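Local coordinates for SusD family protein (Bacteroides uniformis, PDB 7KV1), which probably binds beta-glucans as a surface glycan-binding protein of a gut bacterium, with the tetratricopeptide-like helical architecture of SusD proteins, at residues L268-F272 and E436-R440; D355-I361 and H375-K380; E417-R421 and N448-D452; D452-T456 and G480-N485; R468-V473 and N485-L491. All coordinates share one frame; numbering follows the deposited sequence.

Contact 1: L268-F272 and E436-R440; sequences LNPSF and EVRTR
Arg440, at the last turn of helix 429-440, donates from NH1 to the carbonyl oxygen of Asn269 (2.8 Å, NH1 to O), tying this helix of the SusD fold to an Asx turn in the loop 268-272. The bond uses a lone pair of that oxygen, and the oxygen itself lies near the guanidinium plane. Leu268 CB covers one face of the guanidinium. Over the opposite face stands Phe272, its CD1 3.5 Å above the plane; ring and guanidinium are 77° apart, and the ring turns its edge to NE. A long, bendable arginine suits this slot: its chain folds at chi2 (-86°) and again at chi3 to bring the head between the two apolar groups. Leu268 CD1 meanwhile rests on the helix backbone, 3.4 Å from Glu436 O.

Further out, Glu285 forms a salt bridge with NH1 of Arg440 and also accepts from Asn269 N, while Glu461 pairs with NH2. A leucine in place of Arg440 would probably leave Asn269 O without this donor and remove the cation that Glu285 and Glu461 pair with here. The Asx turn, in which Asn269 OD1 accepts from Ser271 N at 3.1 Å, braces the loop; Ser271 then N-caps helix 272-275. At the C-terminal end of helix 429-440, a water accepts from Phe272 N and donates to Arg440 O, 2.8 Å from the water to that oxygen.

Contact 2: D355-I361 and H375-K380; sequences DATCWVI and HIWLQK
Trp359 and Trp377 exchange two backbone hydrogen bonds, Trp359 N to Trp377 O at 2.7 Å and Trp377 N to Trp359 O at 2.9 Å. Beyond them, Ile361 N meets His375 O almost straight (173° at the hydrogen), and Gln379 N reaches Thr357 O. The result is a two-stranded antiparallel hairpin, its first strand following directly on helix 353-357.

Apolar packing divides between the sheet faces. Val360 and Ile376 share one face, CG2 to CG2; Cys358 CB, at the helix-strand junction, also touches Ile376 CG2. On the other, the two indoles incline at 54°, and Trp359 CE3 lies 3.8 Å from Trp377 CB. A long, branched isoleucine lets Ile361 CD1 reach both, over one face of the Trp359 ring and 3.6 Å from Trp377 CD1. Cut back to alanine, Ile361 would probably leave a gap over the Trp359 face and beside Trp377 CD1.

Among the polar groups, Trp377 NE1 is bonded to Tyr367 OH. The Gln379 amide is turned 77° from the Trp359 ring plane, its OE1 3.3 Å from Trp359 CB and its NE2 bonded to Tyr384 OH. One water accepts from Lys380 NZ and donates to Thr357 OG1; NZ also binds Glu465 and Val463 O, and OG1 Arg353 O.

Contact 3: E417-R421 and N448-D452; sequences ELSLR and NVTVD
Leu420 and Val451 press together where the end of helix 408-420 meets the start of helix 451-461, an apolar helix-end packing between two neighbouring helices of the SusD fold. No hydrogen bond crosses from one segment to the other. The tight part is centred on Leu420: its CB stands 3.5 Å from Val451 CG2, closer than carbons usually come. Farther along the same side chain, CD1 lies against the peptide between Thr450 and Val451, 3.5 Å from Thr450 C, and CD2 approaches Val449 O. A branched leucine suits the place because its two methyls can spread over the backbone entering the helix. With CG1 opposite the backbone N (chi1 -180°), Val451 splits its methyls: CG2 also touches Arg421 CG, and CG1 meets Glu417 CG at 4.1 Å. Ala430 of helix 429-440 lines this packing as well, against both Leu420 and Val449.

The looser side is at Thr450, which is exposed and faces away from helix 408-420; a threonine fits there as N-cap, while its own backbone N is bound by Asp453, the reciprocal pattern of a capping box. Glu417, by contrast, is a buried charge, its OE2 held by both Arg474 and Arg421, which would tend to keep the carboxylate ionised. Arg421 NH2 is bonded to Asn245, and its NH1 meets Glu417 OE2 at 2.8 Å, nearly along the carboxylate's C-O axis.

Contact 4: D452-T456 and G480-N485; sequences DDVLT and GASASN
Asp452 and Ala481 bring their backbones within 5.0 Å, CA to CA, where the first turn of helix 451-461 meets the loop between helices 468-474 and 487-490 of the SusD fold. That loop then curls into a short 3-10 segment, where Asn485 N bonds back to Ser482 O. Leu455 and Asn485 are already wider apart, at 6.5 Å between their CA atoms. A water accepts from Asp452 N and donates to Gly480 O.

The side chains converge on a single oxygen. Asp452 OD1 accepts from Ser482 N at 2.8 Å, from Ser482 OG on the syn side at 2.9 Å, and from Asn485 ND2 at 2.9 Å. In Ser482, chi1 (70°) sets OG between the backbone N and the carbonyl carbon, so that it joins the backbone N at the same oxygen. The Asn485 bond is almost straight (178°) and lies in the amide plane. The second N-H of ND2 goes to Thr456 OG1, also 2.9 Å away and near the amide plane, which fixes the rotation of the amide. Thr456 OG1 in turn donates to Asp452 O, which also accepts from Thr456 N. Beneath this network Leu455 CD1 packs on Ala481 CB at 3.8 Å, where a small methyl lets the loop lie close.

Three donors on one carboxylate oxygen, near the positive end of a helix, would be expected to stabilise Asp452 as the anion.

Contact 5: R468-V473 and N485-L491; sequences RYFDLV and NKATTAL
The guanidinium of Arg468 carries Leu472 CD2 over the centre of one face, 3.5 Å above the plane, and meets Asn485 OD1 at its edge. NH1 donates to that oxygen at 2.9 Å, with guanidinium and amide planes perpendicular; OD1 receives the bond in its carbonyl plane. A bend at chi2 (59°) turns the arginine's head toward the loop, where NH2 also binds Ser484 O and Asp80. The Tyr469 ring has Val473 CG2 over one face and Leu491 CD1 at its edge, 3.9 Å from CD1 of the ring, while its hydroxyl is bonded to Trp503 NE1.

Leu472 fills the middle. Its CD2 touches Asn485 C at 3.4 Å and Ala490 CB at 3.7 Å; CD1 turns to Leu491 CD2, 3.6 Å away. A small alanine suits its place where Ala487 CA comes within 4.4 Å of Leu472 CA and Ala487 N bonds to Leu472 O, approaching from above the carbonyl plane.

Helices 468-474 and 487-490, two consecutive helices of the SusD fold, are thus docked together, and the first faces other neighbours too: Asp471 forms salt bridges with Arg474 and with Arg458 of helix 451-461, and Phe470 sets its ring edge-to-face with His161 and Tyr162 at the end of helix 138-162.

In the fold
Contacts 3, 4 and 5 are joined by shared residues. Contacts 3 and 4 both use helix 451-461 and share Asp452, with centres about 10 Å apart; contacts 4 and 5 share Asn485, with centres about 9 Å apart, and their segments alternate along the chain. Contact 2 lies about 30 Å from contact 3 between centres, but touches contact 1 where Phe272 CD2 meets Ala356 CB at 3.5 Å. Along the chain, contact 2 is nested inside the loop that contact 1 closes. In contact 1 the side chain of Glu436 is about 4 Å from a bound cobalt hexammine(III), probably an additive of crystallisation and not a glucan ligand; its pocket includes Arg267 and Tyr408.

Contact 1: L268-F272 and E436-R440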
# COMPACT_ATOMS: atom_id res chain seq x y z
N LEU A 268 -15.67 6.65 -9.54
CA LEU A 268 -15.90 6.31 -8.12
C LEU A 268 -17.07 5.33 -8.03
O LEU A 268 -18.12 5.55 -8.68
CB LEU A 268 -16.15 7.59 -7.32
CG LEU A 268 -14.98 8.54 -7.20
CD1 LEU A 268 -15.34 9.72 -6.33
CD2 LEU A 268 -13.76 7.83 -6.61
N ASN A 269 -16.92 4.26 -7.26
CA ASN A 269 -18.09 3.42 -6.90
C ASN A 269 -19.13 4.32 -6.23
O ASN A 269 -18.82 5.03 -5.27
CB ASN A 269 -17.70 2.27 -5.99
CG ASN A 269 -18.73 1.18 -5.95
OD1 ASN A 269 -19.92 1.47 -5.83
ND2 ASN A 269 -18.29 -0.07 -6.06
N PRO A 270 -20.40 4.33 -6.71
CA PRO A 270 -21.43 5.16 -6.09
C PRO A 270 -21.57 4.88 -4.59
O PRO A 270 -21.93 5.79 -3.90
CB PRO A 270 -22.73 4.80 -6.84
CG PRO A 270 -22.26 4.21 -8.15
CD PRO A 270 -20.86 3.66 -7.94
N SER A 271 -21.31 3.64 -4.15
CA SER A 271 -21.33 3.22 -2.73
C SER A 271 -19.89 2.92 -2.28
O SER A 271 -19.30 1.98 -2.81
CB SER A 271 -22.21 1.99 -2.52
OG SER A 271 -21.89 1.35 -1.29
N PHE A 272 -19.35 3.70 -1.35
CA PHE A 272 -18.02 3.41 -0.74
C PHE A 272 -18.05 2.02 -0.10
O PHE A 272 -17.05 1.26 -0.17
CB PHE A 272 -17.72 4.45 0.31
CG PHE A 272 -16.37 4.32 0.94
CD1 PHE A 272 -15.25 4.94 0.38
CD2 PHE A 272 -16.23 3.63 2.12
CE1 PHE A 272 -14.02 4.87 1.01
CE2 PHE A 272 -15.01 3.59 2.77
CZ PHE A 272 -13.90 4.18 2.20
N GLU A 436 -15.66 15.51 -5.68
CA GLU A 436 -16.21 14.22 -6.21
C GLU A 436 -16.03 13.12 -5.14
O GLU A 436 -16.96 12.33 -4.94
CB GLU A 436 -15.48 13.88 -7.51
CG GLU A 436 -16.13 12.91 -8.46
CD GLU A 436 -15.59 13.05 -9.89
OE1 GLU A 436 -15.35 14.25 -10.31
OE2 GLU A 436 -15.34 11.99 -10.61
N VAL A 437 -14.87 13.08 -4.50
CA VAL A 437 -14.57 12.17 -3.36
C VAL A 437 -15.45 12.54 -2.16
O VAL A 437 -16.06 11.62 -1.60
CB VAL A 437 -13.07 12.17 -3.00
CG1 VAL A 437 -12.75 11.28 -1.81
CG2 VAL A 437 -12.19 11.75 -4.18
N ARG A 438 -15.52 13.80 -1.76
CA ARG A 438 -16.34 14.22 -0.58
C ARG A 438 -17.81 13.88 -0.84
O ARG A 438 -18.44 13.30 0.04
CB ARG A 438 -16.17 15.71 -0.33
CG ARG A 438 -14.81 16.07 0.22
CD ARG A 438 -14.72 17.49 0.74
NE ARG A 438 -15.64 17.80 1.82
CZ ARG A 438 -15.40 17.60 3.12
NH1 ARG A 438 -14.28 17.01 3.54
NH2 ARG A 438 -16.31 17.98 3.99
N THR A 439 -18.32 14.19 -2.03
CA THR A 439 -19.74 13.95 -2.39
C THR A 439 -20.05 12.45 -2.31
O THR A 439 -21.12 12.09 -1.81
CB THR A 439 -20.09 14.50 -3.78
OG1 THR A 439 -19.82 15.88 -3.70
CG2 THR A 439 -21.54 14.32 -4.16
N ARG A 440 -19.15 11.58 -2.81
CA ARG A 440 -19.39 10.10 -2.79
C ARG A 440 -19.53 9.68 -1.32
O ARG A 440 -20.33 8.77 -0.97
CB ARG A 440 -18.28 9.38 -3.57
CG ARG A 440 -18.51 7.89 -3.77
CD ARG A 440 -17.99 7.09 -2.57
NE ARG A 440 -16.52 7.05 -2.51
CZ ARG A 440 -15.76 6.24 -3.25
NH1 ARG A 440 -16.32 5.42 -4.13
NH2 ARG A 440 -14.44 6.27 -3.14
O HOH W 1 -16.53 9.55 -10.48
O HOH W 2 -20.95 6.03 -0.50

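Contact 2: D355-I361 and H375-K380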
# COMPACT_ATOMS: atom_id res chain seq x y z
N ASP A 355 -18.99 4.01 8.79
CA ASP A 355 -19.51 2.63 9.04
C ASP A 355 -18.81 1.62 8.10
O ASP A 355 -18.63 0.48 8.52
CB ASP A 355 -21.03 2.61 9.01
CG ASP A 355 -21.69 3.35 10.17
OD1 ASP A 355 -20.98 3.78 11.16
OD2 ASP A 355 -22.90 3.54 10.06
N ALA A 356 -18.33 2.01 6.92
CA ALA A 356 -17.61 1.07 6.02
C ALA A 356 -16.16 0.87 6.49
O ALA A 356 -15.49 -0.06 5.99
CB ALA A 356 -17.57 1.58 4.60
N THR A 357 -15.69 1.72 7.39
CA THR A 357 -14.26 1.72 7.83
C THR A 357 -14.15 1.01 9.18
O THR A 357 -13.19 0.25 9.40
CB THR A 357 -13.70 3.15 7.83
OG1 THR A 357 -13.70 3.63 6.49
CG2 THR A 357 -12.31 3.21 8.41
N CYS A 358 -15.09 1.31 10.06
CA CYS A 358 -15.01 1.01 11.50
C CYS A 358 -16.04 -0.06 11.83
O CYS A 358 -17.24 0.21 11.73
CB CYS A 358 -15.26 2.27 12.33
SG CYS A 358 -14.22 3.67 11.88
N TRP A 359 -15.57 -1.25 12.20
CA TRP A 359 -16.44 -2.33 12.75
C TRP A 359 -16.48 -2.16 14.26
O TRP A 359 -15.45 -2.41 14.91
CB TRP A 359 -15.90 -3.69 12.33
CG TRP A 359 -16.59 -4.85 12.96
CD1 TRP A 359 -17.85 -4.89 13.51
CD2 TRP A 359 -16.05 -6.17 13.07
NE1 TRP A 359 -18.13 -6.16 13.94
CE2 TRP A 359 -17.05 -6.97 13.67
CE3 TRP A 359 -14.83 -6.75 12.70
CZ2 TRP A 359 -16.82 -8.31 13.96
CZ3 TRP A 359 -14.62 -8.09 12.95
CH2 TRP A 359 -15.61 -8.85 13.56
N VAL A 360 -17.58 -1.63 14.79
CA VAL A 360 -17.72 -1.30 16.23
C VAL A 360 -18.44 -2.48 16.86
O VAL A 360 -19.56 -2.80 16.41
CB VAL A 360 -18.50 0.01 16.47
CG1 VAL A 360 -18.72 0.24 17.96
CG2 VAL A 360 -17.80 1.21 15.85
N ILE A 361 -17.84 -3.09 17.87
CA ILE A 361 -18.48 -4.19 18.64
C ILE A 361 -19.05 -3.60 19.93
O ILE A 361 -18.32 -2.93 20.63
CB ILE A 361 -17.45 -5.32 18.83
CG1 ILE A 361 -17.00 -5.81 17.44
CG2 ILE A 361 -18.04 -6.42 19.71
CD1 ILE A 361 -16.06 -6.96 17.43
N HIS A 375 -12.51 -2.44 21.10
CA HIS A 375 -13.82 -2.94 20.58
C HIS A 375 -14.10 -2.28 19.22
O HIS A 375 -15.28 -2.33 18.79
CB HIS A 375 -14.97 -2.69 21.58
CG HIS A 375 -15.26 -3.88 22.43
ND1 HIS A 375 -14.26 -4.55 23.11
CD2 HIS A 375 -16.41 -4.56 22.67
CE1 HIS A 375 -14.78 -5.60 23.74
NE2 HIS A 375 -16.09 -5.62 23.50
N ILE A 376 -13.07 -1.72 18.56
CA ILE A 376 -13.21 -1.23 17.15
C ILE A 376 -12.15 -1.93 16.32
O ILE A 376 -11.01 -2.02 16.79
CB ILE A 376 -13.08 0.30 17.02
CG1 ILE A 376 -13.88 1.05 18.08
CG2 ILE A 376 -13.46 0.73 15.61
CD1 ILE A 376 -13.62 2.52 18.08
N TRP A 377 -12.54 -2.33 15.12
CA TRP A 377 -11.72 -3.08 14.16
C TRP A 377 -11.93 -2.51 12.77
O TRP A 377 -12.90 -1.73 12.59
CB TRP A 377 -12.08 -4.56 14.22
CG TRP A 377 -11.99 -5.15 15.60
CD1 TRP A 377 -12.99 -5.29 16.52
CD2 TRP A 377 -10.79 -5.59 16.26
NE1 TRP A 377 -12.50 -5.80 17.69
CE2 TRP A 377 -11.15 -6.03 17.55
CE3 TRP A 377 -9.44 -5.66 15.88
CZ2 TRP A 377 -10.21 -6.53 18.46
CZ3 TRP A 377 -8.53 -6.17 16.77
CH2 TRP A 377 -8.90 -6.59 18.04
N LEU A 378 -11.08 -2.90 11.82
CA LEU A 378 -11.20 -2.45 10.41
C LEU A 378 -12.31 -3.27 9.73
O LEU A 378 -12.17 -4.49 9.58
CB LEU A 378 -9.85 -2.62 9.71
CG LEU A 378 -9.79 -2.24 8.24
CD1 LEU A 378 -10.04 -0.76 8.04
CD2 LEU A 378 -8.44 -2.63 7.64
N GLN A 379 -13.37 -2.59 9.30
CA GLN A 379 -14.50 -3.21 8.57
C GLN A 379 -14.07 -3.61 7.15
O GLN A 379 -14.62 -4.58 6.63
CB GLN A 379 -15.67 -2.23 8.61
CG GLN A 379 -16.84 -2.67 7.75
CD GLN A 379 -17.64 -3.78 8.37
OE1 GLN A 379 -17.78 -3.86 9.59
NE2 GLN A 379 -18.19 -4.63 7.52
N LYS A 380 -13.16 -2.89 6.52
CA LYS A 380 -12.90 -3.03 5.06
C LYS A 380 -12.46 -4.47 4.75
O LYS A 380 -12.76 -4.94 3.61
CB LYS A 380 -11.83 -2.03 4.62
CG LYS A 380 -12.33 -0.59 4.58
CD LYS A 380 -11.29 0.40 4.09
CE LYS A 380 -11.81 1.82 4.06
NZ LYS A 380 -10.69 2.77 3.92
O HOH W 3 -11.67 5.09 5.25

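Contact 3: E417-R421 and N448-D452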
# COMPACT_ATOMS: atom_id res chain seq x y z
N GLU A 417 -3.91 17.39 -5.32
CA GLU A 417 -2.70 17.85 -4.63
C GLU A 417 -1.69 18.35 -5.67
O GLU A 417 -1.09 19.40 -5.43
CB GLU A 417 -2.10 16.74 -3.76
CG GLU A 417 -0.75 17.09 -3.19
CD GLU A 417 -0.17 16.03 -2.26
OE1 GLU A 417 -0.92 15.10 -1.81
OE2 GLU A 417 1.05 16.11 -2.05
N LEU A 418 -1.48 17.61 -6.76
CA LEU A 418 -0.43 17.94 -7.73
C LEU A 418 -0.79 19.27 -8.41
O LEU A 418 0.13 20.10 -8.65
CB LEU A 418 -0.24 16.78 -8.71
CG LEU A 418 0.45 15.53 -8.15
CD1 LEU A 418 0.22 14.35 -9.07
CD2 LEU A 418 1.94 15.75 -7.94
N SER A 419 -2.08 19.50 -8.67
CA SER A 419 -2.57 20.76 -9.26
C SER A 419 -2.21 21.89 -8.28
O SER A 419 -1.53 22.87 -8.69
CB SER A 419 -4.05 20.69 -9.54
OG SER A 419 -4.58 21.96 -9.86
N LEU A 420 -2.60 21.75 -7.01
CA LEU A 420 -2.33 22.84 -6.05
C LEU A 420 -0.82 23.04 -5.93
O LEU A 420 -0.44 24.19 -5.73
CB LEU A 420 -2.97 22.52 -4.71
CG LEU A 420 -4.50 22.45 -4.75
CD1 LEU A 420 -5.02 21.87 -3.46
CD2 LEU A 420 -5.10 23.82 -5.05
N ARG A 421 0.01 22.01 -6.05
CA ARG A 421 1.46 22.26 -5.80
C ARG A 421 2.18 22.68 -7.08
O ARG A 421 3.40 22.84 -7.02
CB ARG A 421 2.13 21.05 -5.15
CG ARG A 421 1.52 20.66 -3.82
CD ARG A 421 2.03 19.37 -3.24
NE ARG A 421 3.43 19.42 -2.90
CZ ARG A 421 4.15 18.36 -2.51
NH1 ARG A 421 3.59 17.16 -2.39
NH2 ARG A 421 5.43 18.52 -2.25
N ASN A 448 -13.44 26.12 -1.54
CA ASN A 448 -12.04 26.40 -1.93
C ASN A 448 -11.20 25.26 -1.35
O ASN A 448 -11.52 24.85 -0.24
CB ASN A 448 -11.56 27.77 -1.46
CG ASN A 448 -10.15 28.11 -1.94
OD1 ASN A 448 -9.88 28.16 -3.13
ND2 ASN A 448 -9.23 28.32 -1.02
N VAL A 449 -10.21 24.76 -2.07
CA VAL A 449 -9.43 23.57 -1.61
C VAL A 449 -7.97 23.99 -1.48
O VAL A 449 -7.45 24.75 -2.35
CB VAL A 449 -9.64 22.33 -2.49
CG1 VAL A 449 -11.09 21.89 -2.53
CG2 VAL A 449 -9.15 22.52 -3.92
N THR A 450 -7.36 23.59 -0.36
CA THR A 450 -5.93 23.78 -0.08
C THR A 450 -5.23 22.42 -0.03
O THR A 450 -5.91 21.37 0.07
CB THR A 450 -5.69 24.47 1.27
OG1 THR A 450 -6.07 23.51 2.24
CG2 THR A 450 -6.45 25.78 1.44
N VAL A 451 -3.91 22.41 -0.10
CA VAL A 451 -3.16 21.13 -0.06
C VAL A 451 -3.45 20.41 1.27
O VAL A 451 -3.62 19.17 1.24
CB VAL A 451 -1.66 21.32 -0.30
CG1 VAL A 451 -0.94 19.98 -0.26
CG2 VAL A 451 -1.45 21.95 -1.65
N ASP A 452 -3.60 21.14 2.38
CA ASP A 452 -3.93 20.52 3.69
C ASP A 452 -5.29 19.82 3.65
O ASP A 452 -5.40 18.70 4.20
CB ASP A 452 -3.90 21.49 4.86
CG ASP A 452 -3.83 20.69 6.18
OD1 ASP A 452 -2.90 19.85 6.35
OD2 ASP A 452 -4.74 20.84 6.96

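Contact 4: D452-T456 and G480-N485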
# COMPACT_ATOMS: atom_id res chain seq x y z
N ASP A 452 -3.60 21.14 2.38
CA ASP A 452 -3.93 20.52 3.69
C ASP A 452 -5.29 19.82 3.65
O ASP A 452 -5.40 18.70 4.20
CB ASP A 452 -3.90 21.49 4.86
CG ASP A 452 -3.83 20.69 6.18
OD1 ASP A 452 -2.90 19.85 6.35
OD2 ASP A 452 -4.74 20.84 6.96
N ASP A 453 -6.28 20.40 2.97
CA ASP A 453 -7.60 19.74 2.79
C ASP A 453 -7.40 18.39 2.09
O ASP A 453 -8.10 17.43 2.46
CB ASP A 453 -8.57 20.60 1.96
CG ASP A 453 -8.97 21.91 2.61
OD1 ASP A 453 -9.11 21.91 3.86
OD2 ASP A 453 -9.15 22.95 1.85
N VAL A 454 -6.57 18.33 1.04
CA VAL A 454 -6.32 17.06 0.29
C VAL A 454 -5.69 16.05 1.26
O VAL A 454 -6.17 14.92 1.33
CB VAL A 454 -5.48 17.27 -0.96
CG1 VAL A 454 -5.31 15.96 -1.73
CG2 VAL A 454 -6.05 18.36 -1.84
N LEU A 455 -4.67 16.43 2.02
CA LEU A 455 -4.05 15.48 2.98
C LEU A 455 -5.09 14.99 3.99
O LEU A 455 -5.09 13.78 4.37
CB LEU A 455 -2.85 16.17 3.66
CG LEU A 455 -1.75 16.64 2.72
CD1 LEU A 455 -0.66 17.29 3.52
CD2 LEU A 455 -1.21 15.49 1.85
N THR A 456 -5.98 15.87 4.47
CA THR A 456 -7.03 15.44 5.42
C THR A 456 -7.95 14.45 4.74
O THR A 456 -8.29 13.42 5.36
CB THR A 456 -7.79 16.64 6.00
OG1 THR A 456 -6.82 17.36 6.76
CG2 THR A 456 -9.00 16.23 6.83
N GLY A 480 2.29 23.70 2.77
CA GLY A 480 1.01 24.03 3.46
C GLY A 480 0.42 22.87 4.27
O GLY A 480 -0.79 22.94 4.55
N ALA A 481 1.19 21.86 4.67
CA ALA A 481 0.68 20.76 5.52
C ALA A 481 0.49 21.28 6.94
O ALA A 481 1.43 21.85 7.46
CB ALA A 481 1.61 19.56 5.51
N SER A 482 -0.65 21.01 7.58
CA SER A 482 -0.89 21.35 9.00
C SER A 482 -0.21 20.30 9.90
O SER A 482 0.16 19.18 9.40
CB SER A 482 -2.34 21.37 9.30
OG SER A 482 -2.83 20.04 9.24
N ALA A 483 -0.15 20.59 11.19
CA ALA A 483 0.55 19.76 12.18
C ALA A 483 -0.06 18.35 12.21
O ALA A 483 0.70 17.37 12.29
CB ALA A 483 0.53 20.46 13.52
N SER A 484 -1.38 18.24 12.08
CA SER A 484 -2.10 16.95 12.17
C SER A 484 -1.78 16.07 10.94
O SER A 484 -2.05 14.88 11.00
CB SER A 484 -3.59 17.19 12.34
OG SER A 484 -4.15 17.70 11.14
N ASN A 485 -1.15 16.63 9.90
CA ASN A 485 -0.91 15.93 8.61
C ASN A 485 0.59 15.78 8.37
O ASN A 485 0.95 15.32 7.26
CB ASN A 485 -1.67 16.65 7.50
CG ASN A 485 -3.15 16.31 7.52
OD1 ASN A 485 -3.53 15.18 7.87
ND2 ASN A 485 -3.98 17.25 7.16
O HOH W 4 -2.60 23.98 3.00

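Contact 5: R468-V473 and N485-L491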
# COMPACT_ATOMS: atom_id res chain seq x y z
N ARG A 468 -1.55 6.23 5.11
CA ARG A 468 -1.46 7.33 6.09
C ARG A 468 -0.01 7.54 6.51
O ARG A 468 0.39 8.71 6.57
CB ARG A 468 -2.37 7.03 7.27
CG ARG A 468 -2.32 8.05 8.39
CD ARG A 468 -2.68 9.45 7.97
NE ARG A 468 -2.72 10.24 9.19
CZ ARG A 468 -2.86 11.56 9.30
NH1 ARG A 468 -2.90 12.32 8.21
NH2 ARG A 468 -2.93 12.10 10.51
N TYR A 469 0.72 6.48 6.88
CA TYR A 469 2.12 6.66 7.35
C TYR A 469 2.98 7.34 6.29
O TYR A 469 3.63 8.37 6.59
CB TYR A 469 2.74 5.35 7.82
CG TYR A 469 4.20 5.50 8.12
CD1 TYR A 469 4.62 6.28 9.19
CD2 TYR A 469 5.15 4.87 7.35
CE1 TYR A 469 5.97 6.44 9.47
CE2 TYR A 469 6.50 5.00 7.62
CZ TYR A 469 6.91 5.80 8.68
OH TYR A 469 8.23 5.94 8.94
N PHE A 470 3.03 6.80 5.07
CA PHE A 470 3.78 7.40 3.94
C PHE A 470 3.30 8.83 3.64
O PHE A 470 4.20 9.68 3.39
CB PHE A 470 3.74 6.51 2.71
CG PHE A 470 4.40 5.17 2.96
CD1 PHE A 470 5.60 5.09 3.65
CD2 PHE A 470 3.80 4.00 2.55
CE1 PHE A 470 6.20 3.86 3.90
CE2 PHE A 470 4.38 2.78 2.81
CZ PHE A 470 5.57 2.71 3.49
N ASP A 471 2.01 9.14 3.75
CA ASP A 471 1.51 10.53 3.58
C ASP A 471 2.07 11.44 4.68
O ASP A 471 2.44 12.61 4.37
CB ASP A 471 -0.02 10.63 3.52
CG ASP A 471 -0.57 10.09 2.22
OD1 ASP A 471 0.23 10.02 1.22
OD2 ASP A 471 -1.77 9.71 2.19
N LEU A 472 2.14 10.98 5.93
CA LEU A 472 2.65 11.82 7.04
C LEU A 472 4.15 12.10 6.80
O LEU A 472 4.57 13.23 6.97
CB LEU A 472 2.42 11.14 8.39
CG LEU A 472 1.00 11.15 8.92
CD1 LEU A 472 0.85 10.19 10.09
CD2 LEU A 472 0.60 12.56 9.31
N VAL A 473 4.91 11.12 6.34
CA VAL A 473 6.38 11.27 6.14
C VAL A 473 6.68 12.25 5.01
O VAL A 473 7.55 13.13 5.19
CB VAL A 473 7.06 9.92 5.88
CG1 VAL A 473 8.52 10.12 5.48
CG2 VAL A 473 6.92 9.00 7.09
N ASN A 485 -1.15 16.63 9.90
CA ASN A 485 -0.91 15.93 8.61
C ASN A 485 0.59 15.78 8.37
O ASN A 485 0.95 15.32 7.26
CB ASN A 485 -1.67 16.65 7.50
CG ASN A 485 -3.15 16.31 7.52
OD1 ASN A 485 -3.53 15.18 7.87
ND2 ASN A 485 -3.98 17.25 7.16
N LYS A 486 1.43 16.03 9.38
CA LYS A 486 2.89 15.85 9.24
C LYS A 486 3.41 14.85 10.27
O LYS A 486 3.05 14.99 11.42
CB LYS A 486 3.64 17.18 9.38
CG LYS A 486 3.29 18.20 8.31
CD LYS A 486 3.86 19.57 8.63
CE LYS A 486 5.37 19.61 8.61
NZ LYS A 486 5.85 20.75 7.77
N ALA A 487 4.33 13.96 9.86
CA ALA A 487 4.91 12.90 10.71
C ALA A 487 5.45 13.48 12.03
O ALA A 487 5.14 12.87 13.09
CB ALA A 487 5.98 12.12 9.97
N THR A 488 6.27 14.54 12.00
CA THR A 488 6.97 15.03 13.22
C THR A 488 6.00 15.50 14.30
O THR A 488 6.39 15.49 15.48
CB THR A 488 7.99 16.14 12.92
OG1 THR A 488 7.36 17.19 12.18
CG2 THR A 488 9.18 15.61 12.16
N THR A 489 4.80 15.95 13.93
CA THR A 489 3.82 16.51 14.88
C THR A 489 2.63 15.57 15.07
O THR A 489 1.97 15.70 16.08
CB THR A 489 3.37 17.92 14.45
OG1 THR A 489 3.20 17.89 13.03
CG2 THR A 489 4.37 18.98 14.88
N ALA A 490 2.36 14.64 14.15
CA ALA A 490 1.21 13.72 14.29
C ALA A 490 1.64 12.45 15.01
O ALA A 490 0.77 11.80 15.61
CB ALA A 490 0.62 13.39 12.93
N LEU A 491 2.88 12.01 14.81
CA LEU A 491 3.36 10.70 15.32
C LEU A 491 4.12 10.97 16.62
O LEU A 491 5.36 10.97 16.65
CB LEU A 491 4.20 10.00 14.25
CG LEU A 491 3.45 9.74 12.94
CD1 LEU A 491 4.38 9.10 11.92
CD2 LEU A 491 2.18 8.89 13.15
O HOH W 5 -0.15 13.74 5.26